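Long-range contacts in 3-deoxy-manno-octulosonate cytidylyltransferase (PDB 1H7E), which activates the eight-carbon sugar KDO by coupling it to CMP from CTP, releasing diphosphate, probably for incorporation into bacterial lipopolysaccharide: residues A[98-106]-A[217-225]; A[134-143]-A[152-160]. All coordinates share one frame; numbering follows the deposited sequence.

Contact 1: residues A[98-106]-A[217-225]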
# COMPACT_ATOMS: atom_id res chain seq x y z
N ASP A 98 -11.80 -23.71 -7.18
CA ASP A 98 -12.27 -24.24 -5.90
C ASP A 98 -13.29 -23.38 -5.13
O ASP A 98 -13.50 -23.57 -3.93
CB ASP A 98 -11.08 -24.63 -4.99
CG ASP A 98 -10.18 -23.45 -4.62
OD1 ASP A 98 -10.45 -22.30 -5.05
OD2 ASP A 98 -9.18 -23.66 -3.90
N GLU A 99 -13.92 -22.44 -5.82
CA GLU A 99 -14.94 -21.60 -5.21
C GLU A 99 -16.22 -21.81 -6.01
O GLU A 99 -16.60 -21.00 -6.87
CB GLU A 99 -14.52 -20.12 -5.21
CG GLU A 99 -13.35 -19.78 -4.30
CD GLU A 99 -12.92 -18.32 -4.43
OE1 GLU A 99 -13.78 -17.42 -4.27
OE2 GLU A 99 -11.72 -18.05 -4.70
N PRO A 100 -16.93 -22.92 -5.73
CA PRO A 100 -18.18 -23.27 -6.43
C PRO A 100 -19.35 -22.31 -6.20
O PRO A 100 -20.32 -22.33 -6.95
CB PRO A 100 -18.50 -24.66 -5.86
CG PRO A 100 -18.03 -24.54 -4.44
CD PRO A 100 -16.67 -23.86 -4.62
N MET A 101 -19.26 -21.49 -5.17
CA MET A 101 -20.36 -20.58 -4.86
C MET A 101 -20.22 -19.17 -5.42
O MET A 101 -20.93 -18.25 -5.00
CB MET A 101 -20.62 -20.55 -3.35
CG MET A 101 -21.06 -21.92 -2.82
SD MET A 101 -21.99 -21.82 -1.31
CE MET A 101 -23.46 -20.88 -1.90
N ILE A 102 -19.32 -19.02 -6.39
CA ILE A 102 -19.06 -17.76 -7.06
C ILE A 102 -20.38 -17.19 -7.62
O ILE A 102 -21.21 -17.94 -8.14
CB ILE A 102 -18.04 -17.99 -8.23
CG1 ILE A 102 -17.84 -16.72 -9.05
CG2 ILE A 102 -18.50 -19.09 -9.18
CD1 ILE A 102 -17.23 -15.61 -8.28
N ARG A 103 -20.62 -15.90 -7.44
CA ARG A 103 -21.82 -15.26 -7.97
C ARG A 103 -21.53 -14.64 -9.33
O ARG A 103 -20.69 -13.76 -9.44
CB ARG A 103 -22.33 -14.14 -7.05
CG ARG A 103 -22.92 -14.60 -5.72
CD ARG A 103 -23.50 -13.39 -4.97
NE ARG A 103 -22.45 -12.44 -4.61
CZ ARG A 103 -21.88 -12.35 -3.41
NH1 ARG A 103 -22.25 -13.16 -2.42
NH2 ARG A 103 -20.88 -11.51 -3.23
N PRO A 104 -22.24 -15.08 -10.38
CA PRO A 104 -22.05 -14.55 -11.74
C PRO A 104 -22.07 -13.02 -11.82
O PRO A 104 -21.32 -12.43 -12.60
CB PRO A 104 -23.23 -15.15 -12.50
CG PRO A 104 -23.32 -16.52 -11.89
CD PRO A 104 -23.17 -16.23 -10.40
N ARG A 105 -22.92 -12.39 -11.01
CA ARG A 105 -23.04 -10.93 -10.99
C ARG A 105 -21.75 -10.23 -10.56
O ARG A 105 -21.44 -9.14 -11.03
CB ARG A 105 -24.21 -10.50 -10.09
CG ARG A 105 -25.37 -9.77 -10.81
CD ARG A 105 -25.90 -10.49 -12.09
NE ARG A 105 -26.54 -11.79 -11.85
CZ ARG A 105 -26.58 -12.79 -12.73
NH1 ARG A 105 -26.02 -12.66 -13.93
NH2 ARG A 105 -27.15 -13.95 -12.40
N ASP A 106 -20.97 -10.88 -9.69
CA ASP A 106 -19.71 -10.29 -9.24
C ASP A 106 -18.68 -10.27 -10.36
O ASP A 106 -17.87 -9.34 -10.45
CB ASP A 106 -19.14 -11.06 -8.04
CG ASP A 106 -19.98 -10.90 -6.78
OD1 ASP A 106 -20.86 -10.01 -6.74
OD2 ASP A 106 -19.74 -11.68 -5.85
N VAL A 217 -17.69 -5.83 -3.42
CA VAL A 217 -18.94 -6.59 -3.58
C VAL A 217 -19.38 -7.08 -2.20
O VAL A 217 -18.69 -6.83 -1.21
CB VAL A 217 -18.77 -7.81 -4.53
CG1 VAL A 217 -18.40 -7.32 -5.93
CG2 VAL A 217 -17.74 -8.80 -3.99
N ALA A 218 -20.53 -7.76 -2.12
CA ALA A 218 -21.04 -8.28 -0.84
C ALA A 218 -20.20 -9.49 -0.38
O ALA A 218 -19.48 -10.08 -1.19
CB ALA A 218 -22.50 -8.68 -0.99
N ALA A 219 -20.27 -9.83 0.91
CA ALA A 219 -19.51 -10.97 1.43
C ALA A 219 -19.82 -12.20 0.57
O ALA A 219 -20.99 -12.51 0.32
CB ALA A 219 -19.87 -11.24 2.90
N THR A 220 -18.78 -12.86 0.07
CA THR A 220 -18.95 -14.02 -0.79
C THR A 220 -19.24 -15.30 0.01
O THR A 220 -19.29 -15.27 1.24
CB THR A 220 -17.71 -14.23 -1.69
OG1 THR A 220 -16.55 -14.40 -0.88
CG2 THR A 220 -17.51 -13.03 -2.64
N GLY A 221 -19.49 -16.39 -0.72
CA GLY A 221 -19.76 -17.67 -0.09
C GLY A 221 -18.48 -18.36 0.34
O GLY A 221 -17.41 -18.04 -0.19
N PRO A 222 -18.54 -19.31 1.29
CA PRO A 222 -17.33 -20.00 1.73
C PRO A 222 -16.69 -20.88 0.63
O PRO A 222 -17.35 -21.73 0.03
CB PRO A 222 -17.81 -20.81 2.93
CG PRO A 222 -19.24 -21.11 2.58
CD PRO A 222 -19.72 -19.78 2.04
N GLY A 223 -15.44 -20.56 0.29
CA GLY A 223 -14.71 -21.32 -0.71
C GLY A 223 -14.28 -22.63 -0.09
O GLY A 223 -14.08 -22.70 1.13
N VAL A 224 -14.15 -23.68 -0.89
CA VAL A 224 -13.76 -24.98 -0.36
C VAL A 224 -12.26 -25.18 -0.23
O VAL A 224 -11.53 -25.22 -1.23
CB VAL A 224 -14.38 -26.14 -1.18
CG1 VAL A 224 -14.02 -27.48 -0.55
CG2 VAL A 224 -15.89 -25.97 -1.28
N ASP A 225 -11.81 -25.33 1.01
CA ASP A 225 -10.40 -25.53 1.34
C ASP A 225 -10.27 -26.66 2.38
O ASP A 225 -9.42 -27.56 2.24
CB ASP A 225 -9.81 -24.23 1.93
CG ASP A 225 -8.57 -23.74 1.17
OD1 ASP A 225 -8.31 -24.23 0.05
OD2 ASP A 225 -7.87 -22.86 1.72
O HOH W 1 -14.52 -15.59 -1.73
O HOH W 2 -17.20 -20.45 -3.06
O HOH W 3 -20.37 -15.46 -3.36
O HOH W 4 -22.08 -8.81 -4.36

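Contact 2: residues A[134-143]-A[152-160]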
# COMPACT_ATOMS: atom_id res chain seq x y z
N ALA A 134 -10.01 -9.91 10.04
CA ALA A 134 -8.81 -9.30 9.48
C ALA A 134 -7.52 -9.71 10.20
O ALA A 134 -6.43 -9.61 9.64
CB ALA A 134 -8.95 -7.79 9.46
N ALA A 135 -7.63 -10.22 11.43
CA ALA A 135 -6.44 -10.63 12.18
C ALA A 135 -5.69 -11.85 11.64
O ALA A 135 -4.49 -12.01 11.88
CB ALA A 135 -6.79 -10.85 13.65
N GLU A 136 -6.41 -12.73 10.93
CA GLU A 136 -5.85 -13.96 10.36
C GLU A 136 -4.94 -13.71 9.19
O GLU A 136 -5.34 -13.06 8.22
CB GLU A 136 -6.98 -14.90 9.91
CG GLU A 136 -7.79 -15.46 11.05
CD GLU A 136 -6.91 -16.02 12.16
OE1 GLU A 136 -6.09 -16.92 11.88
OE2 GLU A 136 -7.02 -15.55 13.31
N PRO A 137 -3.71 -14.25 9.25
CA PRO A 137 -2.74 -14.07 8.16
C PRO A 137 -3.11 -14.82 6.89
O PRO A 137 -2.57 -14.55 5.83
CB PRO A 137 -1.42 -14.53 8.78
CG PRO A 137 -1.86 -15.51 9.83
CD PRO A 137 -3.06 -14.84 10.43
N SER A 138 -4.08 -15.74 7.01
CA SER A 138 -4.57 -16.51 5.85
C SER A 138 -5.57 -15.68 5.04
O SER A 138 -5.96 -16.06 3.94
CB SER A 138 -5.21 -17.83 6.31
OG SER A 138 -6.28 -17.61 7.21
N THR A 139 -6.00 -14.54 5.60
CA THR A 139 -6.91 -13.62 4.92
C THR A 139 -6.06 -12.45 4.44
O THR A 139 -5.28 -11.91 5.21
CB THR A 139 -8.00 -13.13 5.88
OG1 THR A 139 -8.89 -14.21 6.14
CG2 THR A 139 -8.82 -11.99 5.28
N VAL A 140 -6.18 -12.12 3.15
CA VAL A 140 -5.41 -11.04 2.56
C VAL A 140 -6.23 -9.75 2.62
O VAL A 140 -7.38 -9.74 2.20
CB VAL A 140 -5.01 -11.38 1.08
CG1 VAL A 140 -4.15 -10.28 0.45
CG2 VAL A 140 -4.26 -12.71 1.05
N LYS A 141 -5.65 -8.71 3.22
CA LYS A 141 -6.30 -7.42 3.34
C LYS A 141 -5.81 -6.51 2.22
O LYS A 141 -4.69 -6.68 1.70
CB LYS A 141 -5.99 -6.77 4.71
CG LYS A 141 -6.84 -7.28 5.89
CD LYS A 141 -6.58 -8.72 6.28
CE LYS A 141 -5.13 -9.00 6.69
NZ LYS A 141 -4.98 -10.34 7.36
N VAL A 142 -6.65 -5.56 1.83
CA VAL A 142 -6.28 -4.59 0.85
C VAL A 142 -6.76 -3.21 1.33
O VAL A 142 -7.78 -3.11 2.02
CB VAL A 142 -6.86 -4.93 -0.57
CG1 VAL A 142 -8.40 -5.04 -0.53
CG2 VAL A 142 -6.42 -3.88 -1.60
N VAL A 143 -5.99 -2.17 1.03
CA VAL A 143 -6.35 -0.80 1.35
C VAL A 143 -6.38 -0.10 -0.01
O VAL A 143 -5.47 -0.29 -0.81
CB VAL A 143 -5.29 -0.13 2.25
CG1 VAL A 143 -5.61 1.37 2.39
CG2 VAL A 143 -5.33 -0.78 3.63
N TYR A 152 -1.93 -1.30 -1.35
CA TYR A 152 -1.11 -2.44 -0.94
C TYR A 152 -2.02 -3.60 -0.52
O TYR A 152 -3.20 -3.38 -0.19
CB TYR A 152 -0.18 -2.02 0.24
CG TYR A 152 0.88 -3.05 0.66
CD1 TYR A 152 1.85 -3.48 -0.24
CD2 TYR A 152 0.88 -3.60 1.94
CE1 TYR A 152 2.79 -4.43 0.12
CE2 TYR A 152 1.84 -4.56 2.31
CZ TYR A 152 2.78 -4.97 1.39
OH TYR A 152 3.71 -5.92 1.71
N PHE A 153 -1.49 -4.82 -0.58
CA PHE A 153 -2.19 -6.05 -0.18
C PHE A 153 -1.26 -6.65 0.89
O PHE A 153 -0.05 -6.70 0.68
CB PHE A 153 -2.26 -7.10 -1.31
CG PHE A 153 -3.14 -6.72 -2.47
CD1 PHE A 153 -2.65 -5.92 -3.51
CD2 PHE A 153 -4.45 -7.17 -2.52
CE1 PHE A 153 -3.45 -5.56 -4.60
CE2 PHE A 153 -5.28 -6.83 -3.61
CZ PHE A 153 -4.78 -6.02 -4.65
N SER A 154 -1.81 -7.16 1.99
CA SER A 154 -0.97 -7.73 3.02
C SER A 154 -1.68 -8.75 3.89
O SER A 154 -2.90 -8.74 3.98
CB SER A 154 -0.45 -6.61 3.94
OG SER A 154 0.55 -7.11 4.83
N ARG A 155 -0.89 -9.63 4.50
CA ARG A 155 -1.41 -10.62 5.45
C ARG A 155 -1.49 -9.91 6.81
O ARG A 155 -2.16 -10.39 7.70
CB ARG A 155 -0.50 -11.84 5.54
CG ARG A 155 -0.55 -12.70 4.26
CD ARG A 155 0.36 -13.92 4.34
NE ARG A 155 0.42 -14.59 3.05
CZ ARG A 155 -0.57 -15.31 2.52
NH1 ARG A 155 -1.71 -15.48 3.17
NH2 ARG A 155 -0.45 -15.77 1.28
N SER A 156 -0.79 -8.78 6.94
CA SER A 156 -0.86 -7.98 8.19
C SER A 156 -2.15 -7.18 8.20
O SER A 156 -2.65 -6.77 7.15
CB SER A 156 0.26 -6.94 8.30
OG SER A 156 1.52 -7.50 8.54
N PRO A 157 -2.71 -6.94 9.39
CA PRO A 157 -3.94 -6.15 9.40
C PRO A 157 -3.63 -4.71 9.00
O PRO A 157 -2.86 -4.02 9.67
CB PRO A 157 -4.40 -6.23 10.87
CG PRO A 157 -3.77 -7.49 11.37
CD PRO A 157 -2.39 -7.45 10.74
N ILE A 158 -4.14 -4.29 7.85
CA ILE A 158 -3.97 -2.91 7.40
C ILE A 158 -5.39 -2.42 7.05
O ILE A 158 -6.16 -3.15 6.44
CB ILE A 158 -3.00 -2.77 6.16
CG1 ILE A 158 -3.41 -3.71 5.02
CG2 ILE A 158 -1.54 -3.03 6.57
CD1 ILE A 158 -2.64 -3.43 3.72
N PRO A 159 -5.76 -1.19 7.44
CA PRO A 159 -4.92 -0.24 8.17
C PRO A 159 -4.70 -0.68 9.63
O PRO A 159 -5.51 -1.42 10.20
CB PRO A 159 -5.74 1.05 8.09
CG PRO A 159 -7.15 0.55 8.14
CD PRO A 159 -7.10 -0.62 7.17
N TYR A 160 -3.56 -0.29 10.19
CA TYR A 160 -3.26 -0.61 11.58
C TYR A 160 -4.34 0.09 12.43
O TYR A 160 -4.66 1.26 12.19
CB TYR A 160 -1.86 -0.10 11.95
CG TYR A 160 -1.53 -0.34 13.40
CD1 TYR A 160 -1.02 -1.56 13.82
CD2 TYR A 160 -1.79 0.64 14.37
CE1 TYR A 160 -0.76 -1.80 15.18
CE2 TYR A 160 -1.53 0.42 15.71
CZ TYR A 160 -1.02 -0.80 16.11
OH TYR A 160 -0.79 -1.04 17.44
O HOH W 5 -2.14 -11.29 10.50
O HOH W 6 -3.71 -16.86 1.76
O HOH W 7 -8.30 -3.54 4.71

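Contact 1: residues A[98-106]-A[217-225]
Arg103, at the N-cap position of helix 104-116, reaches over to the loop 217-225 and grips two successive carbonyls. Its CB points toward that loop; with CG anti to the carbonyl carbon (chi1 -70°) the chain runs out through CG and CD and bends at chi3 (-64°). CB, CG, CD and NE have no close partner in 217-225; contact begins at CZ, 3.8 Å from Ala219 O. At the tip NH1 donates to Ala219 O at 3.1 Å, an almost straight bond, while NH2 donates to Ala218 O at 2.9 Å. Both oxygens lie close to the guanidinium plane, yet each carbonyl receives its donor from above its own plane. NH2 also meets Asp106 OD2 at 2.9 Å, a salt bridge one helical turn on whose hydrogen bond is weak. Thr220 CG2 lies 3.7 Å from Arg103 NH2, oblique to the guanidinium. These partners hold the planar group against rotation. The Asp106 carboxylate rests on Val217, OD1 lying 3.7 Å from CG1, and water 4 ties OD1 to Ala218 N.

Further along, water takes over: water 3 joins Met101 O to Gly221 N, and water 1 lies between Glu99 OE1 and Thr220 OG1. Gly221 and Gly223 let the chains come close, the CA of Gly223 lying 4.1 Å from Glu99 CG. At the far end Val224 N donates to Asp98 O at 3.1 Å, and Val224 CG2 packs crosswise on the Pro100 ring. Asp98 turns its carboxylate to a salt bridge with Lys19. Helices 29-38 and 227-243 cover Pro100 and Val224. The contact joins two connections of the cytidylyltransferase's GT-A-like alpha/beta fold: one leading from strand 91-94 into helix 104-116, the other from strand 212-216 to the C-terminal helix.

Contact 2: residues A[134-143]-A[152-160]
Lys141 curls its side chain so that NZ lies among carbonyls of both segments, 2.8 Å from Arg155 O. Bends at chi2 (67°) and chi3 (59°) let the ammonium also donate to Ala134 O and Thr139 O, so three carbonyls grip it. Packing is tight at the paired strands: 141-143 and 152-154 run antiparallel, with Lys141 and Ser154 bonded both ways. On the face of Lys141 and Val143, Ile158 CG1 touches Lys141 CB and sits 3.8 Å from Val143 CG2. On the other face Val142 CG2 lies over the Phe153 ring, 4.0 Å from its centroid.

The Pro137-Arg155 side is more open to solvent and bridged by water. Arg155 runs extended past Pro137, and NH1 donates in plane to Pro137 O at 2.9 Å; water 6 bridges NH1 to Ser138 O, and water 5 links Ala135 O with Arg155 O. NE and NH2 of Arg155 bind the carbonyls of Glu198 and Ser199. Ser156 OG hydrogen-bonds Pro157 O of the second subunit, so the segment after the hairpin lies at the dimer interface. A buried lysine satisfied by main-chain oxygens probably stays charged, its ammonium apparently tying residues 134-139 to the segment that leaves strand 152-154.

Contact 2 is nested along the chain inside the long loop closed by contact 1: residues 134-143 and 152-160 both fall between 98-106 and 217-225. The two are about 19 Å apart between centres and about 7 Å between nearest atoms, without touching. Strand 122-129 touches both: Cys126 bonds through its backbone to Val217 of contact 1 and packs against Val142 of contact 2. Contact 1, its centre about 10 Å from the centre of the chain, has no neighbour from the second subunit, whereas contact 2, its centre about 17 Å from the same point, meets that subunit. This apo structure holds no substrate to relate either contact to directly.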